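Local coordinates for De novo designed switch protein caging a hemagglutinin binder (sCageHA267_1S) (Synthetic construct, PDB 7CBC) that cages a hemagglutinin-binding domain on a designed helical bundle, probably serving as the switchable part of a modular biosensor, at residues Lys80-Ile85 with Glu110-Asn115; Arg21-Leu26 with Arg219-Ala224; Leu123-Lys128 with Lys161-Glu166; Leu4-Leu9 with Phe285-Glu290; Arg32-Asn37 with Arg257-Ile262. All coordinates share one frame; numbering follows the deposited sequence.

In the fold
Four contacts join helices of the bundle, and contact 4 joins the bundle to the small C-terminal domain. Contact 2, its centre about 3 Å from the chain's centre, is purely apolar. Contacts 1 and 5 are also buried, yet each rests on a glutamine amide donating to a serine hydroxyl; they lie on opposite sides of the chain's centre, their centres about 30 Å apart. Contact 3 is partly buried and mixes apolar packing with a surface salt bridge whose hydrogen bond is weak. Contact 4, centred about 27 Å from the chain's centre, combines a cation-pi interaction with apolar packing of L9. Helix 3-46 serves contacts 2, 4 and 5, helix 99-142 contacts 1 and 3. Contacts 2 and 5 touch (A224 with I262).

Contact 1: Lys80-Ile85 with Glu110-Asn115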
# COMPACT_ATOMS: atom_id res chain seq x y z
N LYS A 80 14.65 -4.96 -4.19
CA LYS A 80 15.62 -5.75 -4.95
C LYS A 80 15.01 -6.27 -6.24
O LYS A 80 15.67 -6.29 -7.29
CB LYS A 80 16.15 -6.91 -4.11
CG LYS A 80 17.03 -6.50 -2.92
CD LYS A 80 16.97 -7.55 -1.80
CE LYS A 80 18.36 -7.97 -1.35
NZ LYS A 80 19.14 -6.78 -0.91
N GLU A 81 13.76 -6.73 -6.19
CA GLU A 81 13.10 -7.18 -7.40
C GLU A 81 12.76 -6.01 -8.32
O GLU A 81 12.73 -6.18 -9.54
CB GLU A 81 11.84 -7.98 -7.06
CG GLU A 81 11.16 -8.56 -8.29
CD GLU A 81 9.96 -9.41 -7.96
OE1 GLU A 81 9.53 -9.39 -6.79
OE2 GLU A 81 9.46 -10.10 -8.86
N SER A 82 12.49 -4.83 -7.75
CA SER A 82 12.30 -3.64 -8.58
C SER A 82 13.55 -3.35 -9.40
O SER A 82 13.46 -3.02 -10.59
CB SER A 82 11.93 -2.43 -7.71
OG SER A 82 10.60 -2.49 -7.20
N GLU A 83 14.72 -3.50 -8.77
CA GLU A 83 16.00 -3.21 -9.40
C GLU A 83 16.36 -4.26 -10.43
O GLU A 83 17.06 -3.96 -11.40
CB GLU A 83 17.07 -3.10 -8.32
CG GLU A 83 18.52 -3.13 -8.81
CD GLU A 83 19.53 -3.20 -7.67
OE1 GLU A 83 20.65 -2.70 -7.84
OE2 GLU A 83 19.20 -3.76 -6.59
N LYS A 84 15.90 -5.50 -10.24
CA LYS A 84 16.09 -6.53 -11.25
C LYS A 84 15.19 -6.27 -12.46
O LYS A 84 15.64 -6.38 -13.60
CB LYS A 84 15.82 -7.92 -10.67
CG LYS A 84 15.19 -8.91 -11.66
CD LYS A 84 16.15 -9.34 -12.78
CE LYS A 84 15.41 -10.01 -13.95
NZ LYS A 84 14.35 -9.15 -14.59
N ILE A 85 13.92 -5.94 -12.22
CA ILE A 85 13.01 -5.67 -13.33
C ILE A 85 13.51 -4.49 -14.15
O ILE A 85 13.54 -4.53 -15.39
CB ILE A 85 11.58 -5.44 -12.81
CG1 ILE A 85 10.99 -6.74 -12.27
CG2 ILE A 85 10.68 -4.85 -13.89
CD1 ILE A 85 9.78 -6.52 -11.39
N GLU A 110 12.63 6.44 -11.51
CA GLU A 110 12.38 7.45 -10.49
C GLU A 110 11.01 7.27 -9.85
O GLU A 110 10.84 7.50 -8.64
CB GLU A 110 12.43 8.85 -11.08
CG GLU A 110 13.79 9.43 -11.36
CD GLU A 110 13.66 10.86 -11.84
OE1 GLU A 110 13.28 11.73 -11.03
OE2 GLU A 110 13.88 11.09 -13.04
N THR A 111 10.01 6.94 -10.66
CA THR A 111 8.67 6.80 -10.12
C THR A 111 8.60 5.60 -9.19
O THR A 111 8.03 5.68 -8.09
CB THR A 111 7.66 6.69 -11.26
OG1 THR A 111 7.52 7.96 -11.91
CG2 THR A 111 6.32 6.30 -10.72
N GLN A 112 9.22 4.48 -9.58
CA GLN A 112 9.19 3.32 -8.72
C GLN A 112 9.92 3.56 -7.41
O GLN A 112 9.52 3.04 -6.37
CB GLN A 112 9.75 2.11 -9.45
CG GLN A 112 9.74 0.82 -8.65
CD GLN A 112 8.35 0.40 -8.20
OE1 GLN A 112 7.34 1.03 -8.51
NE2 GLN A 112 8.30 -0.69 -7.44
N ASP A 113 10.99 4.35 -7.43
CA ASP A 113 11.65 4.64 -6.17
C ASP A 113 10.75 5.46 -5.26
O ASP A 113 10.76 5.26 -4.03
CB ASP A 113 12.98 5.35 -6.42
CG ASP A 113 13.78 5.55 -5.15
OD1 ASP A 113 13.76 6.68 -4.62
OD2 ASP A 113 14.42 4.59 -4.68
N LEU A 114 9.95 6.37 -5.83
CA LEU A 114 8.97 7.09 -5.02
C LEU A 114 7.99 6.12 -4.36
O LEU A 114 7.68 6.24 -3.16
CB LEU A 114 8.19 8.08 -5.87
CG LEU A 114 8.87 9.32 -6.45
CD1 LEU A 114 7.82 10.13 -7.19
CD2 LEU A 114 9.51 10.14 -5.34
N ASN A 115 7.47 5.17 -5.14
CA ASN A 115 6.50 4.23 -4.60
C ASN A 115 7.08 3.46 -3.41
O ASN A 115 6.39 3.26 -2.40
CB ASN A 115 6.03 3.28 -5.70
CG ASN A 115 5.27 4.00 -6.79
OD1 ASN A 115 4.60 5.00 -6.54
ND2 ASN A 115 5.38 3.51 -8.01
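S82 and Q112 meet by a single hydrogen bond between two buried side chains, on helices 50-93 and 99-142, which follow each other in the chain and run in opposite senses. Q112 NE2 donates a hydrogen bond to S82 OG at 2.9 Å, with a nearly straight N-H...O angle of 162°, and the hydroxyl lies close to the amide plane. With CG anti to the backbone N (chi1 -179°), Q112 sets CG 4.0 Å from S82 CB; the chi2 bend (59°) then turns the amide to the serine. On the solvent side the end of the exposed E83 leads away, the exposed K84 pairs with E88 on its own helix and D113 with R117. In the interior the amide is held at both ends, because N115 ND2 donates to Q112 OE1 at 3.2 Å and NE2 also reaches N19. S82 OG is bonded to A78 O as well, so its own proton goes to that carbonyl. The chemistry implies a buried polar network that fixes which way round the Q112 amide sits.

Contact 2: Arg21-Leu26 with Arg219-Ala224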
# COMPACT_ATOMS: atom_id res chain seq x y z
N ARG A 21 1.47 -6.73 -4.96
CA ARG A 21 1.82 -7.77 -4.00
C ARG A 21 2.32 -7.17 -2.68
O ARG A 21 2.00 -7.68 -1.60
CB ARG A 21 2.88 -8.69 -4.59
CG ARG A 21 2.30 -9.76 -5.49
CD ARG A 21 3.41 -10.45 -6.27
NE ARG A 21 2.88 -11.45 -7.18
CZ ARG A 21 3.55 -11.95 -8.21
NH1 ARG A 21 4.78 -11.54 -8.46
NH2 ARG A 21 2.98 -12.86 -9.00
N LEU A 22 3.13 -6.12 -2.76
CA LEU A 22 3.63 -5.44 -1.58
C LEU A 22 2.50 -4.82 -0.77
O LEU A 22 2.47 -4.92 0.47
CB LEU A 22 4.65 -4.37 -2.01
CG LEU A 22 5.19 -3.41 -0.95
CD1 LEU A 22 5.79 -4.20 0.19
CD2 LEU A 22 6.22 -2.46 -1.56
N ALA A 23 1.53 -4.20 -1.46
CA ALA A 23 0.39 -3.60 -0.77
C ALA A 23 -0.45 -4.66 -0.09
O ALA A 23 -1.00 -4.44 1.00
CB ALA A 23 -0.46 -2.80 -1.75
N GLU A 24 -0.60 -5.82 -0.73
CA GLU A 24 -1.30 -6.92 -0.08
C GLU A 24 -0.58 -7.37 1.19
O GLU A 24 -1.22 -7.60 2.24
CB GLU A 24 -1.48 -8.06 -1.07
CG GLU A 24 -2.65 -7.82 -2.02
CD GLU A 24 -2.56 -8.60 -3.31
OE1 GLU A 24 -1.55 -9.31 -3.52
OE2 GLU A 24 -3.51 -8.50 -4.12
N ALA A 25 0.75 -7.46 1.14
CA ALA A 25 1.53 -7.86 2.31
C ALA A 25 1.43 -6.84 3.45
O ALA A 25 1.29 -7.21 4.62
CB ALA A 25 2.99 -8.05 1.91
N LEU A 26 1.54 -5.55 3.12
CA LEU A 26 1.41 -4.50 4.12
C LEU A 26 0.02 -4.49 4.74
O LEU A 26 -0.13 -4.27 5.95
CB LEU A 26 1.72 -3.14 3.51
CG LEU A 26 3.19 -2.98 3.14
CD1 LEU A 26 3.45 -1.61 2.54
CD2 LEU A 26 4.04 -3.19 4.38
N ARG A 219 -3.05 4.95 -0.87
CA ARG A 219 -4.19 5.63 -0.28
C ARG A 219 -5.13 4.64 0.38
O ARG A 219 -5.58 4.87 1.51
CB ARG A 219 -4.93 6.45 -1.33
CG ARG A 219 -4.20 7.73 -1.76
CD ARG A 219 -5.16 8.67 -2.48
NE ARG A 219 -4.47 9.58 -3.38
CZ ARG A 219 -4.04 9.23 -4.59
NH1 ARG A 219 -4.23 7.99 -5.02
NH2 ARG A 219 -3.42 10.10 -5.35
N GLU A 220 -5.43 3.53 -0.29
CA GLU A 220 -6.32 2.52 0.29
C GLU A 220 -5.75 1.98 1.59
O GLU A 220 -6.49 1.74 2.55
CB GLU A 220 -6.56 1.40 -0.72
CG GLU A 220 -7.83 1.58 -1.55
CD GLU A 220 -7.78 0.90 -2.91
OE1 GLU A 220 -6.97 -0.04 -3.09
OE2 GLU A 220 -8.56 1.30 -3.82
N LEU A 221 -4.44 1.77 1.64
CA LEU A 221 -3.82 1.32 2.88
C LEU A 221 -3.93 2.38 3.97
O LEU A 221 -4.21 2.06 5.12
CB LEU A 221 -2.35 0.98 2.62
CG LEU A 221 -2.09 -0.30 1.81
CD1 LEU A 221 -0.66 -0.30 1.37
CD2 LEU A 221 -2.37 -1.52 2.67
N LEU A 222 -3.71 3.65 3.62
CA LEU A 222 -3.74 4.69 4.63
C LEU A 222 -5.16 4.92 5.16
O LEU A 222 -5.35 5.16 6.36
CB LEU A 222 -3.16 5.99 4.09
CG LEU A 222 -3.20 7.09 5.16
CD1 LEU A 222 -2.50 6.61 6.40
CD2 LEU A 222 -2.56 8.36 4.68
N ARG A 223 -6.16 4.86 4.28
CA ARG A 223 -7.53 5.01 4.75
C ARG A 223 -7.90 3.89 5.72
O ARG A 223 -8.56 4.14 6.73
CB ARG A 223 -8.50 5.05 3.58
CG ARG A 223 -8.44 6.36 2.82
CD ARG A 223 -9.62 6.53 1.88
NE ARG A 223 -9.57 5.56 0.79
CZ ARG A 223 -9.08 5.82 -0.42
NH1 ARG A 223 -8.59 7.02 -0.70
NH2 ARG A 223 -9.07 4.87 -1.34
N ALA A 224 -7.49 2.66 5.42
CA ALA A 224 -7.76 1.56 6.33
C ALA A 224 -7.02 1.75 7.65
O ALA A 224 -7.57 1.46 8.72
CB ALA A 224 -7.35 0.24 5.69
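This contact belongs to the six-helix bundle, with L26 and L221 buried and A23 nearer the surface; helices 3-46 and 195-239, running in the same sense, pack here through one leucine. L221 supplies more than half of the 125 Å² buried and points at A23 and L26, which lie one helical turn apart. Its CD1 methyl is the bridging group: it lies 4.0 Å from A23 CB and 4.3 Å from L26 CB. A23 and L221 are the nearest CA pair of the two segments, at 7.4 Å. No hydrogen bond crosses, so the evidence points to dispersion and hydrophobic burial alone. L221 is also covered by L27 of helix 3-46 and by F122 of helix 99-142, while L26 reaches A71 of helix 50-93; the leucines therefore belong to a core shared by several helices. Of the two L221 methyls the second, CD2, abuts the backbone of the other helix, 3.6 Å from A23 O.

Contact 3: Leu123-Lys128 with Lys161-Glu166; sequences LEAAAK and KEIIDE
K128 spans the contact from its hydrophobic middle to its charged border. Its CB packs against I163, 3.8 Å from CD1 and 4.1 Å from CG2. From there CG, CD and CE run on as a fully extended chain, every torsion beyond CG close to 180°, and carry the ammonium past the isoleucine to E166. NZ comes 3.4 Å from E166 OE2, a salt bridge whose hydrogen bond is weak. The two long chains cross at about a right angle, so they meet at their charged ends and not alongside each other. E166 is also extended, and its chi1 of 81° sets CG between the backbone N and the carbonyl carbon, aiming the carboxylate across. Deeper in, I163 CD1 meets K128, while CG2 lies mainly against A125, 3.9 Å from its CB and 3.7 Å from its O. Alanine stands where the CA atoms come nearest, those of A125 and I163 being 6.0 Å apart. The segment axes approach to 9.5 Å. Such a seam flanked by charges is usual between amphipathic helices of a bundle; consecutive helices 99-142 and 146-190, their segments at 174°, form an antiparallel helical hairpin.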
# COMPACT_ATOMS: atom_id res chain seq x y z
N LEU A 123 4.58 2.14 6.35
CA LEU A 123 4.86 1.14 7.36
C LEU A 123 5.35 1.80 8.65
O LEU A 123 5.03 1.34 9.75
CB LEU A 123 5.88 0.14 6.83
CG LEU A 123 6.33 -0.95 7.82
CD1 LEU A 123 5.13 -1.64 8.44
CD2 LEU A 123 7.25 -1.96 7.14
N GLU A 124 6.09 2.89 8.52
CA GLU A 124 6.59 3.57 9.71
C GLU A 124 5.44 4.16 10.52
O GLU A 124 5.41 4.02 11.76
CB GLU A 124 7.64 4.61 9.29
CG GLU A 124 8.94 3.95 8.79
CD GLU A 124 9.92 4.91 8.08
OE1 GLU A 124 11.07 4.49 7.79
OE2 GLU A 124 9.54 6.07 7.79
N ALA A 125 4.45 4.74 9.85
CA ALA A 125 3.26 5.21 10.55
C ALA A 125 2.52 4.06 11.21
O ALA A 125 1.95 4.23 12.30
CB ALA A 125 2.33 5.96 9.60
N ALA A 126 2.49 2.89 10.58
CA ALA A 126 1.82 1.76 11.23
C ALA A 126 2.58 1.29 12.46
O ALA A 126 1.97 0.91 13.48
CB ALA A 126 1.63 0.61 10.23
N ALA A 127 3.92 1.30 12.41
CA ALA A 127 4.69 0.95 13.60
C ALA A 127 4.50 1.97 14.72
O ALA A 127 4.37 1.59 15.89
CB ALA A 127 6.17 0.82 13.26
N LYS A 128 4.49 3.26 14.38
CA LYS A 128 4.32 4.28 15.40
C LYS A 128 2.97 4.16 16.09
O LYS A 128 2.89 4.26 17.32
CB LYS A 128 4.50 5.67 14.82
CG LYS A 128 5.93 5.99 14.39
CD LYS A 128 6.02 7.40 13.85
CE LYS A 128 7.39 7.70 13.29
NZ LYS A 128 7.47 9.14 12.89
N LYS A 161 -3.38 11.25 15.31
CA LYS A 161 -3.70 12.08 14.15
C LYS A 161 -2.48 12.80 13.61
O LYS A 161 -2.37 12.99 12.39
CB LYS A 161 -4.80 13.09 14.49
CG LYS A 161 -5.46 13.63 13.22
CD LYS A 161 -6.70 14.45 13.51
CE LYS A 161 -7.31 14.95 12.21
NZ LYS A 161 -6.28 15.55 11.29
N GLU A 162 -1.54 13.21 14.47
CA GLU A 162 -0.26 13.70 13.98
C GLU A 162 0.46 12.63 13.16
O GLU A 162 1.00 12.92 12.09
CB GLU A 162 0.63 14.16 15.14
CG GLU A 162 0.07 15.33 15.96
CD GLU A 162 0.92 15.69 17.19
OE1 GLU A 162 2.04 15.14 17.34
OE2 GLU A 162 0.47 16.54 18.00
N ILE A 163 0.47 11.38 13.64
CA ILE A 163 1.14 10.30 12.90
C ILE A 163 0.45 10.06 11.56
O ILE A 163 1.10 9.95 10.52
CB ILE A 163 1.18 9.02 13.75
CG1 ILE A 163 2.13 9.17 14.94
CG2 ILE A 163 1.57 7.82 12.89
CD1 ILE A 163 1.91 8.12 16.04
N ILE A 164 -0.88 9.96 11.57
CA ILE A 164 -1.60 9.71 10.33
C ILE A 164 -1.50 10.90 9.39
O ILE A 164 -1.42 10.73 8.16
CB ILE A 164 -3.06 9.34 10.63
CG1 ILE A 164 -3.13 7.90 11.16
CG2 ILE A 164 -3.93 9.45 9.38
CD1 ILE A 164 -4.49 7.53 11.62
N ASP A 165 -1.50 12.12 9.93
CA ASP A 165 -1.40 13.30 9.09
C ASP A 165 -0.05 13.37 8.38
O ASP A 165 0.01 13.86 7.24
CB ASP A 165 -1.62 14.60 9.88
CG ASP A 165 -3.10 14.85 10.22
OD1 ASP A 165 -3.96 14.08 9.73
OD2 ASP A 165 -3.40 15.85 10.92
N GLU A 166 1.03 12.91 9.01
CA GLU A 166 2.31 12.95 8.29
C GLU A 166 2.42 11.82 7.26
O GLU A 166 3.12 11.97 6.25
CB GLU A 166 3.48 12.92 9.28
CG GLU A 166 3.87 11.57 9.82
CD GLU A 166 5.10 11.64 10.75
OE1 GLU A 166 6.16 12.11 10.29
OE2 GLU A 166 4.99 11.24 11.93

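Contact 4: Leu4-Leu9 with Phe285-Glu290; sequences LARKLL and FGYSEE
R6 and Y287 form a cation-pi interaction between the first helix of the bundle and the loop joining helices 274-284 and 289-298 of the C-terminal domain, probably the caged hemagglutinin binder, which also carries the C275-C301 disulfide. R6 CZ lies 3.9 Å from the centroid of the Y287 ring and 12° off the ring normal, so the charge sits over the face. The guanidinium and ring planes are inclined by 31°, and the two side chains run antiparallel alongside one another. Apolar packing comes from L9, whose CD2 methyl is 3.9 Å from Y287 CZ and 4.2 Å from F285 CD2. Backbone motifs shape the loop that presents both rings: G286, with positive phi, ends the preceding helix in a Schellman motif, and S288 is the N-cap of the next one. The bend of R6 at chi3 (113°) turns its end over Y287, where NH2 stands 3.3 Å above the plane at the ring's centre, 3.4 Å from CD2.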
# COMPACT_ATOMS: atom_id res chain seq x y z
N LEU A 4 11.31 -1.83 -28.20
CA LEU A 4 11.68 -1.05 -27.03
C LEU A 4 10.45 -0.52 -26.31
O LEU A 4 10.44 -0.40 -25.08
CB LEU A 4 12.60 0.10 -27.44
CG LEU A 4 14.09 -0.13 -27.18
CD1 LEU A 4 14.54 -1.51 -27.64
CD2 LEU A 4 14.93 0.96 -27.82
N ALA A 5 9.40 -0.19 -27.06
CA ALA A 5 8.15 0.21 -26.41
C ALA A 5 7.53 -0.95 -25.65
O ALA A 5 6.99 -0.77 -24.56
CB ALA A 5 7.17 0.76 -27.45
N ARG A 6 7.60 -2.16 -26.22
CA ARG A 6 7.04 -3.32 -25.53
C ARG A 6 7.82 -3.64 -24.27
O ARG A 6 7.26 -4.15 -23.30
CB ARG A 6 7.05 -4.54 -26.44
CG ARG A 6 6.14 -4.42 -27.62
CD ARG A 6 6.12 -5.70 -28.44
NE ARG A 6 4.80 -6.30 -28.33
CZ ARG A 6 3.81 -6.02 -29.17
NH1 ARG A 6 3.99 -5.16 -30.16
NH2 ARG A 6 2.62 -6.59 -29.00
N LYS A 7 9.11 -3.36 -24.28
CA LYS A 7 9.93 -3.62 -23.12
C LYS A 7 9.60 -2.65 -22.00
O LYS A 7 9.49 -3.05 -20.84
CB LYS A 7 11.40 -3.61 -23.55
CG LYS A 7 12.52 -3.48 -22.52
CD LYS A 7 12.21 -3.95 -21.10
CE LYS A 7 11.76 -5.38 -20.89
NZ LYS A 7 11.29 -5.51 -19.49
N LEU A 8 9.38 -1.38 -22.33
CA LEU A 8 8.99 -0.40 -21.33
C LEU A 8 7.67 -0.77 -20.67
O LEU A 8 7.56 -0.82 -19.44
CB LEU A 8 8.90 0.99 -21.96
CG LEU A 8 10.28 1.54 -22.30
CD1 LEU A 8 10.18 2.72 -23.27
CD2 LEU A 8 10.99 1.93 -21.02
N LEU A 9 6.64 -1.05 -21.48
CA LEU A 9 5.36 -1.46 -20.92
C LEU A 9 5.51 -2.72 -20.08
O LEU A 9 4.89 -2.85 -19.02
CB LEU A 9 4.35 -1.67 -22.04
CG LEU A 9 2.91 -1.98 -21.64
CD1 LEU A 9 2.32 -0.87 -20.78
CD2 LEU A 9 2.06 -2.21 -22.88
N PHE A 285 -2.43 0.10 -27.55
CA PHE A 285 -1.20 0.04 -28.32
C PHE A 285 -1.25 -0.96 -29.47
O PHE A 285 -0.24 -1.12 -30.16
CB PHE A 285 -0.01 -0.28 -27.41
CG PHE A 285 0.37 0.84 -26.49
CD1 PHE A 285 1.00 1.97 -26.99
CD2 PHE A 285 0.10 0.77 -25.14
CE1 PHE A 285 1.37 3.01 -26.16
CE2 PHE A 285 0.46 1.81 -24.29
CZ PHE A 285 1.10 2.94 -24.82
N GLY A 286 -2.37 -1.65 -29.70
CA GLY A 286 -2.48 -2.53 -30.84
C GLY A 286 -2.02 -3.96 -30.64
O GLY A 286 -1.82 -4.68 -31.63
N TYR A 287 -1.83 -4.39 -29.39
CA TYR A 287 -1.48 -5.77 -29.10
C TYR A 287 -2.56 -6.72 -29.61
O TYR A 287 -3.76 -6.42 -29.56
CB TYR A 287 -1.33 -5.98 -27.58
CG TYR A 287 -0.01 -5.56 -26.95
CD1 TYR A 287 0.51 -4.27 -27.13
CD2 TYR A 287 0.71 -6.45 -26.16
CE1 TYR A 287 1.72 -3.89 -26.53
CE2 TYR A 287 1.92 -6.08 -25.57
CZ TYR A 287 2.42 -4.81 -25.74
OH TYR A 287 3.61 -4.47 -25.13
N SER A 288 -2.13 -7.90 -30.06
CA SER A 288 -3.03 -9.02 -30.32
C SER A 288 -3.36 -9.75 -29.02
O SER A 288 -2.68 -9.59 -28.01
CB SER A 288 -2.39 -10.00 -31.30
OG SER A 288 -1.26 -10.61 -30.70
N GLU A 289 -4.39 -10.59 -29.06
CA GLU A 289 -4.82 -11.30 -27.85
C GLU A 289 -3.69 -12.14 -27.27
O GLU A 289 -3.47 -12.13 -26.05
CB GLU A 289 -6.03 -12.17 -28.15
CG GLU A 289 -7.27 -11.36 -28.49
CD GLU A 289 -8.54 -12.17 -28.34
OE1 GLU A 289 -8.44 -13.39 -28.07
OE2 GLU A 289 -9.64 -11.59 -28.48
N GLU A 290 -2.96 -12.86 -28.12
CA GLU A 290 -1.80 -13.61 -27.65
C GLU A 290 -0.79 -12.69 -26.99
O GLU A 290 -0.20 -13.03 -25.96
CB GLU A 290 -1.15 -14.37 -28.82
CG GLU A 290 -2.15 -14.99 -29.79
CD GLU A 290 -2.53 -14.06 -30.95
OE1 GLU A 290 -1.77 -14.00 -31.95
OE2 GLU A 290 -3.58 -13.39 -30.86

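Contact 5: Arg32-Asn37 with Arg257-Ile262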
# COMPACT_ATOMS: atom_id res chain seq x y z
N ARG A 32 -2.58 -8.24 10.99
CA ARG A 32 -2.00 -8.94 12.14
C ARG A 32 -1.80 -8.00 13.31
O ARG A 32 -2.15 -8.34 14.45
CB ARG A 32 -0.67 -9.60 11.76
CG ARG A 32 -0.71 -10.50 10.54
CD ARG A 32 -1.35 -11.85 10.81
NE ARG A 32 -2.79 -11.75 11.00
CZ ARG A 32 -3.68 -11.71 10.01
NH1 ARG A 32 -3.29 -11.76 8.73
NH2 ARG A 32 -4.97 -11.60 10.30
N LEU A 33 -1.22 -6.81 13.07
CA LEU A 33 -1.02 -5.85 14.16
C LEU A 33 -2.32 -5.52 14.86
O LEU A 33 -2.39 -5.47 16.10
CB LEU A 33 -0.38 -4.57 13.62
CG LEU A 33 1.08 -4.58 13.20
CD1 LEU A 33 1.44 -3.25 12.54
CD2 LEU A 33 1.99 -4.87 14.38
N GLN A 34 -3.37 -5.24 14.08
CA GLN A 34 -4.68 -4.95 14.66
C GLN A 34 -5.19 -6.11 15.48
O GLN A 34 -5.75 -5.92 16.57
CB GLN A 34 -5.68 -4.63 13.54
CG GLN A 34 -7.07 -4.32 14.03
CD GLN A 34 -7.15 -2.99 14.74
OE1 GLN A 34 -6.13 -2.34 14.99
NE2 GLN A 34 -8.36 -2.57 15.06
N GLU A 35 -5.03 -7.33 14.97
CA GLU A 35 -5.44 -8.53 15.68
C GLU A 35 -4.78 -8.60 17.05
O GLU A 35 -5.43 -8.95 18.05
CB GLU A 35 -5.11 -9.75 14.83
CG GLU A 35 -5.77 -11.02 15.30
CD GLU A 35 -5.59 -12.17 14.33
OE1 GLU A 35 -5.09 -11.95 13.19
OE2 GLU A 35 -5.95 -13.29 14.73
N LEU A 36 -3.49 -8.24 17.12
CA LEU A 36 -2.79 -8.18 18.40
C LEU A 36 -3.33 -7.07 19.29
O LEU A 36 -3.51 -7.27 20.50
CB LEU A 36 -1.29 -7.97 18.18
CG LEU A 36 -0.52 -9.06 17.46
CD1 LEU A 36 0.96 -8.76 17.58
CD2 LEU A 36 -0.86 -10.43 18.06
N ASN A 37 -3.55 -5.88 18.73
CA ASN A 37 -4.04 -4.79 19.57
C ASN A 37 -5.38 -5.13 20.20
O ASN A 37 -5.59 -4.88 21.39
CB ASN A 37 -4.12 -3.49 18.76
CG ASN A 37 -4.39 -2.29 19.65
OD1 ASN A 37 -3.47 -1.74 20.26
ND2 ASN A 37 -5.65 -1.88 19.73
N ARG A 257 -15.36 -7.21 14.70
CA ARG A 257 -16.18 -7.35 13.49
C ARG A 257 -15.95 -6.20 12.52
O ARG A 257 -15.85 -6.42 11.31
CB ARG A 257 -17.66 -7.44 13.85
CG ARG A 257 -18.10 -8.76 14.47
CD ARG A 257 -19.62 -8.84 14.55
NE ARG A 257 -20.22 -7.63 15.12
CZ ARG A 257 -20.49 -7.46 16.41
NH1 ARG A 257 -20.20 -8.42 17.28
NH2 ARG A 257 -21.05 -6.33 16.83
N GLU A 258 -15.87 -4.97 13.03
CA GLU A 258 -15.70 -3.82 12.14
C GLU A 258 -14.28 -3.75 11.59
O GLU A 258 -14.07 -3.37 10.44
CB GLU A 258 -16.08 -2.52 12.85
CG GLU A 258 -16.16 -1.28 11.93
CD GLU A 258 -17.29 -1.35 10.90
OE1 GLU A 258 -17.19 -0.66 9.86
OE2 GLU A 258 -18.28 -2.08 11.12
N SER A 259 -13.28 -4.12 12.41
CA SER A 259 -11.92 -4.23 11.90
C SER A 259 -11.84 -5.18 10.72
O SER A 259 -11.16 -4.91 9.73
CB SER A 259 -10.97 -4.70 13.01
OG SER A 259 -10.71 -3.65 13.93
N LYS A 260 -12.55 -6.31 10.79
CA LYS A 260 -12.55 -7.23 9.66
C LYS A 260 -13.27 -6.63 8.46
O LYS A 260 -12.84 -6.84 7.32
CB LYS A 260 -13.17 -8.57 10.08
CG LYS A 260 -12.41 -9.29 11.21
CD LYS A 260 -10.88 -9.30 10.98
CE LYS A 260 -10.12 -8.43 12.02
NZ LYS A 260 -8.66 -8.19 11.72
N ARG A 261 -14.32 -5.84 8.70
CA ARG A 261 -15.01 -5.18 7.59
C ARG A 261 -14.16 -4.09 6.96
O ARG A 261 -14.25 -3.86 5.75
CB ARG A 261 -16.34 -4.61 8.07
CG ARG A 261 -17.40 -5.68 8.26
CD ARG A 261 -18.79 -5.09 8.32
NE ARG A 261 -19.07 -4.54 9.64
CZ ARG A 261 -19.57 -5.25 10.65
NH1 ARG A 261 -19.85 -6.54 10.50
NH2 ARG A 261 -19.79 -4.67 11.82
N ILE A 262 -13.34 -3.41 7.76
CA ILE A 262 -12.46 -2.37 7.24
C ILE A 262 -11.35 -3.00 6.40
O ILE A 262 -11.11 -2.59 5.25
CB ILE A 262 -11.90 -1.52 8.39
CG1 ILE A 262 -12.96 -0.51 8.85
CG2 ILE A 262 -10.59 -0.85 8.01
CD1 ILE A 262 -12.86 -0.13 10.33
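Helices 3-46 and 245-268 run in opposite senses here, with the CA atoms of Q34 and S259 the nearest pair at 7.8 Å. Both residues point across, and Q34 NE2 donates to S259 OG at 2.8 Å with an N-H...O angle of 157°. The hydroxyl lies near the amide plane, close to the line an in-plane N-H would take. In Q34 it is chi1 (179°) that places CG 4.0 Å from S259 CB, and the turn at chi2 (71°) that swings the amide round to the hydroxyl. Neither polar end depends on this bond alone: NE2 has a second partner in N232, and S259 OG bonds S255 O, to which it must be the donor. Toward the surface, salt bridges stay within each helix. R32 NE and NH2 both donate to E35 OE1, the latter at 2.9 Å, and R261 holds E258 OE2 likewise. K260 NZ stays 5.4 Å from E35 OE1 and 5.2 Å from R32 NH2, so its net effect is probably small. On its inner side the contact rests on helix 195-239, with S259 against L228 and L231 and N37 against N232, while helix 50-93 covers L33 and L36 through I67.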